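Local coordinates for DNA repair protein RAD2 (Saccharomyces cerevisiae, PDB 4Q0R) that cuts single-stranded DNA as a magnesium-dependent endonuclease in nucleotide excision repair, here as its catalytic core bound to DNA, at residues Phe75-Gly80 with Tyr167-Met172; Glu173-Cys178 with Ser195-Phe200; Ile262-Asn267 with Thr287-Glu292. All coordinates share one frame; numbering follows the deposited sequence.

Contact 1: Phe75-Gly80 with Tyr167-Met172; sequences FVFDGG and YITAPM
Phe77 and Tyr167 meet on one face of a parallel strand pair, where Phe77 CE1 lies 3.9 Å from Tyr167 CB. That CB sits at the edge of the Phe77 ring and near its plane, as does the carbonyl oxygen of Ile168. The tyrosine places CG between its backbone N and carbonyl carbon (chi1 64°), which carries its ring off the partner strand and across Phe77 at a slant. Further along this face the CB atoms of Phe75 and Tyr167 are 3.9 Å apart, and the Phe75 ring turns away to meet Trp35 edge-to-face. On the reverse face Val76 CG1 touches Ile168 CG1 at 4.3 Å, and the same methyl also reaches Ala170 CB. Helix 152-162 packs over the Phe77 and Tyr167 side, helix 174-183 over Val76.

The pair belongs to the mixed sheet of the PIN-like alpha/beta fold of XPG/RAD2 nucleases: strand 72-77 comes from the N-domain, and 167-169, outermost in the sheet, from the I-domain, with their short axes 17° apart. Ile168 uses both its N and its O on the neighbouring strand, bracketing Val76: N donates to Phe75 O (3.0 Å), and O accepts from Phe77 N (3.1 Å). Ala170 N continues the ladder by donating to Phe77 O (3.0 Å).

Beyond the strands the chains stay joined by Gly79 N, which donates to the carbonyl O of selenomethionine Met172 at 2.9 Å. The Met172 side chain bends at chi2 and chi3 and returns its CE to within 3.5 Å of Gly79 O. Asp78, probably a ligand of the first magnesium, directs OD1 to Ala174 N at the start of helix 174-183, and its own N bonds to Ser33 OG.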
ATOM      1  N   PHE A  75      -5.590  -3.720 -13.390  1.00 51.81           N
ATOM      2  CA  PHE A  75      -5.502  -2.396 -12.801  1.00 52.00           C
ATOM      3  C   PHE A  75      -6.750  -2.095 -11.965  1.00 52.23           C
ATOM      4  O   PHE A  75      -7.859  -2.499 -12.301  1.00 52.42           O
ATOM      5  CB  PHE A  75      -5.274  -1.346 -13.893  1.00 52.94           C
ATOM      6  CG  PHE A  75      -3.835  -1.227 -14.322  1.00 53.08           C
ATOM      7  CD1 PHE A  75      -3.190  -2.283 -14.938  1.00 52.65           C
ATOM      8  CD2 PHE A  75      -3.115  -0.057 -14.084  1.00 53.58           C
ATOM      9  CE1 PHE A  75      -1.873  -2.176 -15.316  1.00 52.89           C
ATOM     10  CE2 PHE A  75      -1.790   0.056 -14.464  1.00 53.46           C
ATOM     11  CZ  PHE A  75      -1.171  -1.007 -15.078  1.00 53.42           C
ATOM     12  N   VAL A  76      -6.553  -1.421 -10.841  1.00 52.09           N
ATOM     13  CA  VAL A  76      -7.648  -1.101  -9.933  1.00 52.17           C
ATOM     14  C   VAL A  76      -7.684   0.398  -9.697  1.00 52.38           C
ATOM     15  O   VAL A  76      -6.643   1.020  -9.516  1.00 52.35           O
ATOM     16  CB  VAL A  76      -7.503  -1.829  -8.590  1.00 51.57           C
ATOM     17  CG1 VAL A  76      -8.779  -1.696  -7.780  1.00 51.48           C
ATOM     18  CG2 VAL A  76      -7.181  -3.300  -8.815  1.00 51.09           C
ATOM     19  N   PHE A  77      -8.874   0.990  -9.724  1.00 52.61           N
ATOM     20  CA  PHE A  77      -8.994   2.434  -9.520  1.00 52.61           C
ATOM     21  C   PHE A  77      -9.825   2.746  -8.285  1.00 52.20           C
ATOM     22  O   PHE A  77     -10.627   1.924  -7.831  1.00 52.01           O
ATOM     23  CB  PHE A  77      -9.619   3.112 -10.738  1.00 53.24           C
ATOM     24  CG  PHE A  77      -8.761   3.078 -11.973  1.00 53.78           C
ATOM     25  CD1 PHE A  77      -8.714   1.948 -12.768  1.00 53.96           C
ATOM     26  CD2 PHE A  77      -8.032   4.190 -12.355  1.00 54.40           C
ATOM     27  CE1 PHE A  77      -7.935   1.914 -13.908  1.00 54.53           C
ATOM     28  CE2 PHE A  77      -7.250   4.167 -13.493  1.00 55.73           C
ATOM     29  CZ  PHE A  77      -7.202   3.023 -14.274  1.00 55.69           C
ATOM     30  N   ASP A  78      -9.615   3.935  -7.738  1.00 51.97           N
ATOM     31  CA  ASP A  78     -10.395   4.406  -6.610  1.00 51.55           C
ATOM     32  C   ASP A  78     -11.800   4.708  -7.095  1.00 51.56           C
ATOM     33  O   ASP A  78     -11.978   5.162  -8.218  1.00 51.85           O
ATOM     34  CB  ASP A  78      -9.771   5.665  -5.994  1.00 51.81           C
ATOM     35  CG  ASP A  78      -8.464   5.393  -5.248  1.00 51.94           C
ATOM     36  OD1 ASP A  78      -8.268   4.269  -4.731  1.00 51.79           O
ATOM     37  OD2 ASP A  78      -7.634   6.326  -5.158  1.00 51.83           O
ATOM     38  N   GLY A  79     -12.799   4.451  -6.262  1.00 51.36           N
ATOM     39  CA  GLY A  79     -14.148   4.930  -6.530  1.00 51.15           C
ATOM     40  C   GLY A  79     -14.480   6.191  -5.734  1.00 50.86           C
ATOM     41  O   GLY A  79     -15.611   6.673  -5.744  1.00 50.97           O
ATOM     42  N   GLY A  80     -13.477   6.728  -5.047  1.00 50.58           N
ATOM     43  CA  GLY A  80     -13.652   7.890  -4.203  1.00 50.86           C
ATOM     44  C   GLY A  80     -12.764   7.790  -2.980  1.00 50.81           C
ATOM     45  O   GLY A  80     -12.367   6.695  -2.592  1.00 50.56           O
ATOM     46  N   TYR A 167      -9.262  -3.768 -16.382  1.00 54.62           N
ATOM     47  CA  TYR A 167      -9.271  -2.865 -15.254  1.00 54.36           C
ATOM     48  C   TYR A 167     -10.663  -2.772 -14.640  1.00 54.28           C
ATOM     49  O   TYR A 167     -11.664  -2.836 -15.343  1.00 54.61           O
ATOM     50  CB  TYR A 167      -8.788  -1.492 -15.686  1.00 54.89           C
ATOM     51  CG  TYR A 167      -9.693  -0.820 -16.689  1.00 56.33           C
ATOM     52  CD1 TYR A 167     -10.765  -0.048 -16.273  1.00 56.48           C
ATOM     53  CD2 TYR A 167      -9.472  -0.957 -18.057  1.00 57.29           C
ATOM     54  CE1 TYR A 167     -11.590   0.565 -17.186  1.00 57.66           C
ATOM     55  CE2 TYR A 167     -10.289  -0.338 -18.978  1.00 57.88           C
ATOM     56  CZ  TYR A 167     -11.349   0.419 -18.536  1.00 58.25           C
ATOM     57  OH  TYR A 167     -12.178   1.042 -19.436  1.00 59.26           O
ATOM     58  N   ILE A 168     -10.720  -2.622 -13.323  1.00 53.61           N
ATOM     59  CA  ILE A 168     -11.985  -2.431 -12.635  1.00 53.03           C
ATOM     60  C   ILE A 168     -11.914  -1.180 -11.792  1.00 52.94           C
ATOM     61  O   ILE A 168     -10.830  -0.736 -11.425  1.00 53.08           O
ATOM     62  CB  ILE A 168     -12.335  -3.618 -11.749  1.00 52.72           C
ATOM     63  CG1 ILE A 168     -11.400  -3.680 -10.544  1.00 52.51           C
ATOM     64  CG2 ILE A 168     -12.280  -4.907 -12.544  1.00 52.52           C
ATOM     65  CD1 ILE A 168     -11.661  -4.860  -9.629  1.00 51.80           C
ATOM     66  N   THR A 169     -13.065  -0.582 -11.515  1.00 52.86           N
ATOM     67  CA  THR A 169     -13.125   0.524 -10.568  1.00 52.47           C
ATOM     68  C   THR A 169     -13.793   0.022  -9.303  1.00 52.23           C
ATOM     69  O   THR A 169     -14.896  -0.521  -9.343  1.00 52.12           O
ATOM     70  CB  THR A 169     -13.880   1.741 -11.127  1.00 52.46           C
ATOM     71  OG1 THR A 169     -12.953   2.615 -11.789  1.00 52.92           O
ATOM     72  CG2 THR A 169     -14.533   2.509 -10.008  1.00 52.17           C
ATOM     73  N   ALA A 170     -13.098   0.177  -8.185  1.00 52.07           N
ATOM     74  CA  ALA A 170     -13.566  -0.327  -6.903  1.00 51.32           C
ATOM     75  C   ALA A 170     -14.628   0.590  -6.336  1.00 51.20           C
ATOM     76  O   ALA A 170     -14.762   1.720  -6.794  1.00 51.48           O
ATOM     77  CB  ALA A 170     -12.416  -0.442  -5.955  1.00 51.04           C
ATOM     78  N   PRO A 171     -15.393   0.114  -5.341  1.00 50.96           N
ATOM     79  CA  PRO A 171     -16.266   1.036  -4.613  1.00 50.39           C
ATOM     80  C   PRO A 171     -15.490   2.226  -4.060  1.00 50.36           C
ATOM     81  O   PRO A 171     -15.700   3.371  -4.471  1.00 50.32           O
ATOM     82  CB  PRO A 171     -16.808   0.174  -3.491  1.00 50.49           C
ATOM     83  CG  PRO A 171     -16.817  -1.194  -4.053  1.00 50.86           C
ATOM     84  CD  PRO A 171     -15.619  -1.285  -4.939  1.00 51.05           C
HETATM   85  N   MSE A 172     -14.558   1.952  -3.154  1.00 50.35           N
HETATM   86  CA  MSE A 172     -13.828   3.028  -2.490  1.00 49.91           C
HETATM   87  C   MSE A 172     -12.326   3.011  -2.778  1.00 49.92           C
HETATM   88  O   MSE A 172     -11.853   3.754  -3.620  1.00 50.26           O
HETATM   89  CB  MSE A 172     -14.093   2.963  -0.981  1.00 49.47           C
HETATM   90  CG  MSE A 172     -15.408   3.600  -0.579  1.00 50.05           C
HETATM   91 SE   MSE A 172     -15.256   5.545  -0.709  1.00 55.30          SE
HETATM   92  CE  MSE A 172     -16.146   5.818  -2.439  1.00 51.89           C
TER

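Contact 2: Glu173-Cys178 with Ser195-Phe200; sequences EAEAQC and SDVFLF
Phe200 lays its ring against Ala176 at the beginning of helix 174-183, the I-domain helix that brings Glu173 and Glu175 to the probable first magnesium site of this PIN-like nuclease. The opposing short, weakly bonded helix about 196-199 follows Asp194 and carries Asp196, both probable ligands of the second magnesium; the packing holds the segment bearing Glu173 and Glu175 against the one bearing Asp196.

The phenylalanine starts close to the helix backbone, with Phe200 CB 3.8 Å from Ala176 CA. Its CG stands anti to the carbonyl carbon (chi1 -66°) and turns the ring so that the Ala176 methyl lies over one face. This is a CH-pi contact: Ala176 CB is 3.9 Å from the ring centroid and 23° off the ring normal, displaced toward the rim, where Phe200 CD1 approaches it to 3.6 Å. Toward CD2 and CE2, on the same side of the ring plane as the methyl, Glu175 CB approaches obliquely, 4.0 Å from Phe200 CD2. At the far end Phe200 CZ comes to 4.1 Å from Glu173 OE2; the two side chains cross at about a right angle, with the carboxylate and ring planes 54° apart. The Tyr319 ring also meets that of Phe200, and Ala176 touches Pro322.

All five side chains that meet here are buried, and the joint is van der Waals packing in which two carboxylates rest on apolar groups. Glu173 occupies the N-cap position, and its carbonyl O accepts from Gln177 N in the first helical turn. Glu175 bends at chi2 and crosses Val197 at about a right angle. Its OE2 makes a weak hydrogen bond to Thr192 OG1 and lies near Asp31, while Glu175 OE1 rests 3.7 Å from both CB and CG2 of Val197.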
ATOM      1  N   GLU A 173     -11.582   2.168  -2.079  1.00 49.65           N
ATOM      2  CA  GLU A 173     -10.136   2.171  -2.201  1.00 49.80           C
ATOM      3  C   GLU A 173      -9.600   1.061  -3.072  1.00 49.73           C
ATOM      4  O   GLU A 173      -9.977  -0.096  -2.917  1.00 49.48           O
ATOM      5  CB  GLU A 173      -9.497   2.056  -0.827  1.00 49.93           C
ATOM      6  CG  GLU A 173      -9.210   3.378  -0.179  1.00 50.13           C
ATOM      7  CD  GLU A 173      -9.778   3.425   1.202  1.00 50.05           C
ATOM      8  OE1 GLU A 173      -9.352   4.309   1.985  1.00 50.54           O
ATOM      9  OE2 GLU A 173     -10.647   2.569   1.505  1.00 49.66           O
ATOM     10  N   ALA A 174      -8.685   1.416  -3.961  1.00 49.98           N
ATOM     11  CA  ALA A 174      -8.054   0.425  -4.812  1.00 50.09           C
ATOM     12  C   ALA A 174      -7.282  -0.587  -3.965  1.00 49.14           C
ATOM     13  O   ALA A 174      -7.366  -1.782  -4.219  1.00 48.80           O
ATOM     14  CB  ALA A 174      -7.143   1.099  -5.831  1.00 50.72           C
ATOM     15  N   GLU A 175      -6.557  -0.105  -2.950  1.00 48.86           N
ATOM     16  CA  GLU A 175      -5.783  -0.976  -2.060  1.00 48.49           C
ATOM     17  C   GLU A 175      -6.631  -2.050  -1.400  1.00 48.34           C
ATOM     18  O   GLU A 175      -6.312  -3.239  -1.445  1.00 47.84           O
ATOM     19  CB  GLU A 175      -5.088  -0.168  -0.964  1.00 48.04           C
ATOM     20  CG  GLU A 175      -3.977   0.770  -1.422  1.00 48.17           C
ATOM     21  CD  GLU A 175      -2.866   0.096  -2.243  1.00 47.73           C
ATOM     22  OE1 GLU A 175      -2.711  -1.152  -2.222  1.00 47.08           O
ATOM     23  OE2 GLU A 175      -2.138   0.851  -2.930  1.00 47.97           O
ATOM     24  N   ALA A 176      -7.711  -1.615  -0.767  1.00 48.41           N
ATOM     25  CA  ALA A 176      -8.619  -2.539  -0.123  1.00 48.19           C
ATOM     26  C   ALA A 176      -9.263  -3.507  -1.132  1.00 48.45           C
ATOM     27  O   ALA A 176      -9.396  -4.705  -0.867  1.00 48.32           O
ATOM     28  CB  ALA A 176      -9.664  -1.772   0.623  1.00 48.41           C
ATOM     29  N   GLN A 177      -9.653  -2.989  -2.291  1.00 48.84           N
ATOM     30  CA  GLN A 177     -10.213  -3.831  -3.345  1.00 48.96           C
ATOM     31  C   GLN A 177      -9.195  -4.844  -3.825  1.00 48.71           C
ATOM     32  O   GLN A 177      -9.534  -6.015  -3.985  1.00 48.68           O
ATOM     33  CB  GLN A 177     -10.694  -2.996  -4.527  1.00 49.44           C
ATOM     34  CG  GLN A 177     -11.315  -3.809  -5.658  1.00 49.91           C
ATOM     35  CD  GLN A 177     -12.614  -4.501  -5.243  1.00 50.31           C
ATOM     36  OE1 GLN A 177     -13.507  -3.877  -4.677  1.00 50.41           O
ATOM     37  NE2 GLN A 177     -12.713  -5.792  -5.518  1.00 50.28           N
ATOM     38  N   CYS A 178      -7.961  -4.374  -4.057  1.00 48.57           N
ATOM     39  CA  CYS A 178      -6.820  -5.206  -4.451  1.00 48.06           C
ATOM     40  C   CYS A 178      -6.630  -6.387  -3.526  1.00 47.60           C
ATOM     41  O   CYS A 178      -6.411  -7.502  -3.978  1.00 47.16           O
ATOM     42  CB  CYS A 178      -5.528  -4.379  -4.472  1.00 47.96           C
ATOM     43  SG  CYS A 178      -5.116  -3.575  -6.040  1.00 47.20           S
ATOM     44  N   SER A 195       2.060   0.392   1.977  1.00 43.59           N
ATOM     45  CA  SER A 195       2.095  -0.664   2.982  1.00 43.70           C
ATOM     46  C   SER A 195       0.761  -0.794   3.707  1.00 43.78           C
ATOM     47  O   SER A 195       0.556  -1.738   4.460  1.00 43.43           O
ATOM     48  CB  SER A 195       3.243  -0.438   3.976  1.00 43.25           C
ATOM     49  OG  SER A 195       3.245   0.865   4.502  1.00 43.72           O
ATOM     50  N   ASP A 196      -0.148   0.138   3.432  1.00 44.33           N
ATOM     51  CA  ASP A 196      -1.520   0.087   3.934  1.00 44.60           C
ATOM     52  C   ASP A 196      -2.241  -1.139   3.398  1.00 44.33           C
ATOM     53  O   ASP A 196      -3.265  -1.536   3.915  1.00 44.49           O
ATOM     54  CB  ASP A 196      -2.283   1.368   3.558  1.00 45.10           C
ATOM     55  CG  ASP A 196      -1.983   2.522   4.504  1.00 45.79           C
ATOM     56  OD1 ASP A 196      -1.127   2.322   5.388  1.00 45.61           O
ATOM     57  OD2 ASP A 196      -2.576   3.622   4.367  1.00 46.37           O
ATOM     58  N   VAL A 197      -1.685  -1.742   2.360  1.00 44.27           N
ATOM     59  CA  VAL A 197      -2.250  -2.938   1.767  1.00 44.12           C
ATOM     60  C   VAL A 197      -2.198  -4.108   2.751  1.00 43.58           C
ATOM     61  O   VAL A 197      -3.035  -5.000   2.697  1.00 43.61           O
ATOM     62  CB  VAL A 197      -1.504  -3.302   0.470  1.00 44.26           C
ATOM     63  CG1 VAL A 197      -0.089  -3.770   0.787  1.00 43.55           C
ATOM     64  CG2 VAL A 197      -2.272  -4.341  -0.334  1.00 44.18           C
ATOM     65  N   PHE A 198      -1.210  -4.115   3.639  1.00 43.22           N
ATOM     66  CA  PHE A 198      -1.186  -5.087   4.722  1.00 42.89           C
ATOM     67  C   PHE A 198      -2.365  -4.851   5.665  1.00 42.95           C
ATOM     68  O   PHE A 198      -3.014  -5.785   6.109  1.00 42.62           O
ATOM     69  CB  PHE A 198       0.134  -5.010   5.504  1.00 42.20           C
ATOM     70  CG  PHE A 198       1.343  -5.375   4.695  1.00 42.05           C
ATOM     71  CD1 PHE A 198       1.586  -6.685   4.344  1.00 41.76           C
ATOM     72  CD2 PHE A 198       2.236  -4.405   4.281  1.00 42.26           C
ATOM     73  CE1 PHE A 198       2.679  -7.011   3.602  1.00 41.60           C
ATOM     74  CE2 PHE A 198       3.332  -4.737   3.537  1.00 41.92           C
ATOM     75  CZ  PHE A 198       3.554  -6.036   3.204  1.00 41.66           C
ATOM     76  N   LEU A 199      -2.630  -3.587   5.963  1.00 43.24           N
ATOM     77  CA  LEU A 199      -3.692  -3.226   6.889  1.00 43.95           C
ATOM     78  C   LEU A 199      -5.086  -3.682   6.422  1.00 44.02           C
ATOM     79  O   LEU A 199      -5.911  -4.120   7.233  1.00 43.49           O
ATOM     80  CB  LEU A 199      -3.672  -1.717   7.113  1.00 44.53           C
ATOM     81  CG  LEU A 199      -2.341  -1.189   7.639  1.00 44.21           C
ATOM     82  CD1 LEU A 199      -2.333   0.316   7.751  1.00 44.95           C
ATOM     83  CD2 LEU A 199      -2.120  -1.784   8.975  1.00 43.23           C
ATOM     84  N   PHE A 200      -5.320  -3.583   5.114  1.00 44.17           N
ATOM     85  CA  PHE A 200      -6.541  -4.052   4.474  1.00 44.17           C
ATOM     86  C   PHE A 200      -6.503  -5.537   4.226  1.00 43.71           C
ATOM     87  O   PHE A 200      -7.415  -6.085   3.619  1.00 43.96           O
ATOM     88  CB  PHE A 200      -6.771  -3.347   3.154  1.00 45.37           C
ATOM     89  CG  PHE A 200      -7.038  -1.890   3.287  1.00 45.95           C
ATOM     90  CD1 PHE A 200      -8.207  -1.441   3.849  1.00 45.97           C
ATOM     91  CD2 PHE A 200      -6.129  -0.965   2.824  1.00 46.06           C
ATOM     92  CE1 PHE A 200      -8.453  -0.107   3.957  1.00 46.68           C
ATOM     93  CE2 PHE A 200      -6.377   0.368   2.934  1.00 46.45           C
ATOM     94  CZ  PHE A 200      -7.538   0.800   3.493  1.00 47.19           C
TER

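Contact 3: Ile262-Asn267 with Thr287-Glu292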
ATOM      1  N   ILE A 262       5.004  -1.902  20.936  1.00 45.57           N
ATOM      2  CA  ILE A 262       4.232  -3.127  20.769  1.00 45.35           C
ATOM      3  C   ILE A 262       4.907  -4.309  21.470  1.00 45.35           C
ATOM      4  O   ILE A 262       4.242  -5.130  22.070  1.00 45.08           O
ATOM      5  CB  ILE A 262       4.017  -3.457  19.280  1.00 45.13           C
ATOM      6  CG1 ILE A 262       3.139  -2.386  18.632  1.00 45.07           C
ATOM      7  CG2 ILE A 262       3.400  -4.846  19.104  1.00 44.24           C
ATOM      8  CD1 ILE A 262       1.744  -2.242  19.271  1.00 44.76           C
ATOM      9  N   ALA A 263       6.233  -4.388  21.412  1.00 45.80           N
ATOM     10  CA  ALA A 263       6.939  -5.514  22.029  1.00 45.72           C
ATOM     11  C   ALA A 263       6.811  -5.502  23.553  1.00 45.67           C
ATOM     12  O   ALA A 263       6.752  -6.544  24.194  1.00 45.55           O
ATOM     13  CB  ALA A 263       8.397  -5.509  21.628  1.00 45.50           C
ATOM     14  N   GLU A 264       6.776  -4.312  24.129  1.00 46.00           N
ATOM     15  CA  GLU A 264       6.695  -4.184  25.576  1.00 45.93           C
ATOM     16  C   GLU A 264       5.281  -4.375  26.093  1.00 45.61           C
ATOM     17  O   GLU A 264       5.089  -5.113  27.039  1.00 45.99           O
ATOM     18  CB  GLU A 264       7.221  -2.826  26.022  1.00 46.13           C
ATOM     19  CG  GLU A 264       7.269  -2.652  27.521  1.00 46.41           C
ATOM     20  CD  GLU A 264       8.613  -3.050  28.125  1.00 47.18           C
ATOM     21  OE1 GLU A 264       9.490  -3.548  27.371  1.00 47.47           O
ATOM     22  OE2 GLU A 264       8.793  -2.852  29.356  1.00 47.10           O
ATOM     23  N   PHE A 265       4.302  -3.722  25.467  1.00 45.41           N
ATOM     24  CA  PHE A 265       2.931  -3.693  25.972  1.00 45.11           C
ATOM     25  C   PHE A 265       1.947  -4.567  25.190  1.00 44.96           C
ATOM     26  O   PHE A 265       0.766  -4.611  25.513  1.00 45.05           O
ATOM     27  CB  PHE A 265       2.400  -2.249  25.987  1.00 45.31           C
ATOM     28  CG  PHE A 265       3.303  -1.270  26.703  1.00 45.56           C
ATOM     29  CD1 PHE A 265       3.296  -1.181  28.076  1.00 45.53           C
ATOM     30  CD2 PHE A 265       4.154  -0.446  25.991  1.00 45.61           C
ATOM     31  CE1 PHE A 265       4.127  -0.308  28.718  1.00 45.98           C
ATOM     32  CE2 PHE A 265       4.980   0.437  26.630  1.00 45.82           C
ATOM     33  CZ  PHE A 265       4.973   0.505  27.990  1.00 46.20           C
ATOM     34  N   GLY A 266       2.408  -5.257  24.160  1.00 44.92           N
ATOM     35  CA  GLY A 266       1.535  -6.121  23.395  1.00 44.26           C
ATOM     36  C   GLY A 266       0.508  -5.385  22.557  1.00 44.13           C
ATOM     37  O   GLY A 266       0.309  -5.704  21.393  1.00 43.93           O
ATOM     38  N   ASN A 267      -0.169  -4.410  23.149  1.00 44.22           N
ATOM     39  CA  ASN A 267      -1.179  -3.662  22.413  1.00 44.21           C
ATOM     40  C   ASN A 267      -1.363  -2.237  22.946  1.00 44.22           C
ATOM     41  O   ASN A 267      -0.826  -1.875  23.990  1.00 44.17           O
ATOM     42  CB  ASN A 267      -2.512  -4.417  22.425  1.00 44.14           C
ATOM     43  CG  ASN A 267      -3.127  -4.509  23.811  1.00 44.15           C
ATOM     44  OD1 ASN A 267      -3.861  -3.626  24.229  1.00 43.99           O
ATOM     45  ND2 ASN A 267      -2.836  -5.592  24.523  1.00 44.35           N
ATOM     46  N   THR A 287      10.904   4.217  39.195  1.00 52.38           N
ATOM     47  CA  THR A 287      11.194   2.787  39.309  1.00 53.03           C
ATOM     48  C   THR A 287      10.946   2.055  37.994  1.00 52.55           C
ATOM     49  O   THR A 287      10.858   0.828  37.956  1.00 53.13           O
ATOM     50  CB  THR A 287      10.346   2.138  40.415  1.00 53.96           C
ATOM     51  N   GLU A 288      10.816   2.827  36.921  1.00 51.83           N
ATOM     52  CA  GLU A 288      10.622   2.310  35.567  1.00 51.17           C
ATOM     53  C   GLU A 288      11.921   1.898  34.908  1.00 50.84           C
ATOM     54  O   GLU A 288      12.968   2.463  35.215  1.00 51.02           O
ATOM     55  CB  GLU A 288       9.973   3.365  34.682  1.00 50.76           C
ATOM     56  CG  GLU A 288       8.472   3.355  34.629  1.00 50.49           C
ATOM     57  CD  GLU A 288       7.932   4.527  33.826  1.00 49.72           C
ATOM     58  OE1 GLU A 288       8.714   5.422  33.411  1.00 49.24           O
ATOM     59  OE2 GLU A 288       6.704   4.551  33.620  1.00 49.55           O
ATOM     60  N   ASN A 289      11.837   0.942  33.979  1.00 50.50           N
ATOM     61  CA  ASN A 289      12.953   0.578  33.109  1.00 50.07           C
ATOM     62  C   ASN A 289      13.462   1.795  32.380  1.00 49.93           C
ATOM     63  O   ASN A 289      12.777   2.815  32.315  1.00 49.88           O
ATOM     64  CB  ASN A 289      12.544  -0.476  32.074  1.00 50.15           C
ATOM     65  CG  ASN A 289      12.418  -1.863  32.663  1.00 50.90           C
ATOM     66  OD1 ASN A 289      12.742  -2.078  33.831  1.00 51.33           O
ATOM     67  ND2 ASN A 289      11.954  -2.819  31.854  1.00 50.98           N
ATOM     68  N   LYS A 290      14.654   1.690  31.805  1.00 49.79           N
ATOM     69  CA  LYS A 290      15.181   2.800  31.036  1.00 49.47           C
ATOM     70  C   LYS A 290      14.354   3.043  29.782  1.00 49.35           C
ATOM     71  O   LYS A 290      14.132   4.194  29.416  1.00 49.27           O
ATOM     72  CB  LYS A 290      16.636   2.573  30.644  1.00 49.48           C
ATOM     73  CG  LYS A 290      17.129   3.613  29.653  1.00 49.51           C
ATOM     74  CD  LYS A 290      18.625   3.553  29.420  1.00 49.51           C
ATOM     75  CE  LYS A 290      19.048   4.660  28.479  1.00 49.38           C
ATOM     76  NZ  LYS A 290      18.570   5.974  29.005  1.00 49.47           N
ATOM     77  N   PHE A 291      13.890   1.977  29.123  1.00 49.33           N
ATOM     78  CA  PHE A 291      13.158   2.158  27.863  1.00 48.85           C
ATOM     79  C   PHE A 291      11.857   2.927  28.112  1.00 48.65           C
ATOM     80  O   PHE A 291      11.485   3.816  27.333  1.00 48.26           O
ATOM     81  CB  PHE A 291      12.872   0.820  27.181  1.00 48.22           C
ATOM     82  CG  PHE A 291      11.752   0.890  26.195  1.00 48.03           C
ATOM     83  CD1 PHE A 291      11.923   1.532  24.989  1.00 47.55           C
ATOM     84  CD2 PHE A 291      10.504   0.335  26.495  1.00 48.13           C
ATOM     85  CE1 PHE A 291      10.883   1.618  24.081  1.00 47.43           C
ATOM     86  CE2 PHE A 291       9.449   0.421  25.592  1.00 47.58           C
ATOM     87  CZ  PHE A 291       9.643   1.066  24.380  1.00 47.35           C
ATOM     88  N   GLU A 292      11.189   2.586  29.213  1.00 48.70           N
ATOM     89  CA  GLU A 292      10.004   3.303  29.665  1.00 48.45           C
ATOM     90  C   GLU A 292      10.319   4.757  30.002  1.00 48.63           C
ATOM     91  O   GLU A 292       9.594   5.664  29.591  1.00 48.25           O
ATOM     92  CB  GLU A 292       9.405   2.624  30.896  1.00 48.63           C
ATOM     93  CG  GLU A 292       8.208   1.724  30.647  1.00 47.91           C
ATOM     94  CD  GLU A 292       8.576   0.258  30.579  1.00 47.68           C
ATOM     95  OE1 GLU A 292       7.684  -0.543  30.257  1.00 47.18           O
ATOM     96  OE2 GLU A 292       9.744  -0.108  30.839  1.00 48.45           O
TER
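Glu264 reaches from the last turns of helix 255-265 to the start of helix 290-301, where it meets Glu292 and Phe291. Its CG stands anti to the backbone N (chi1 -176°) and the chain then bends at chi2 (92°), sending the carboxylate across Glu292. Glu264 CB remains behind, 4.0 Å from Phe291 CE2, and the glutamate and the phenylalanine run alongside each other, pointing opposite ways. Glu292 is also bent at chi2, and its OE1 comes to 3.7 Å from Phe265 CZ with the carboxylate nearly perpendicular to that ring. The Phe265 ring in turn has Glu264 CG over the centre of one face and meets Trp274 of helix 268-277.

Together with helix 232-242, helix 255-265 is consistent with the helix-two-turn-helix element with which this family grips duplex DNA; the contact joins its later helix to the one at 290-301.

Glu264 OE2 and Glu292 OE1 are 2.7 Å apart, their carboxylate planes turned 68° against each other. If both acids were charged they would repel, so a shared proton is possible, though 2.75 Å data do not settle it.

How the contacts relate
Contacts 1 and 2 are neighbours, their centres about 12 Å apart, because strand 167-169 leads through a loop into helix 174-183. That helix packs back on the sheet: Ala170 CB meets Gln177 CB at 3.4 Å and Val76 CG2 meets Cys178 SG at 3.5 Å. Asp78 of contact 1 and Glu173, Glu175 and Asp196 of contact 2 probably belong to one acidic centre that binds two magnesium ions. Contact 3 stands apart, its centre about 30 Å from that of contact 2 and about 41 Å from that of contact 1, across the chain's centre from the latter. The bound DNA lies about 25, 14 and 8 Å from the nearest atoms of contacts 1, 2 and 3.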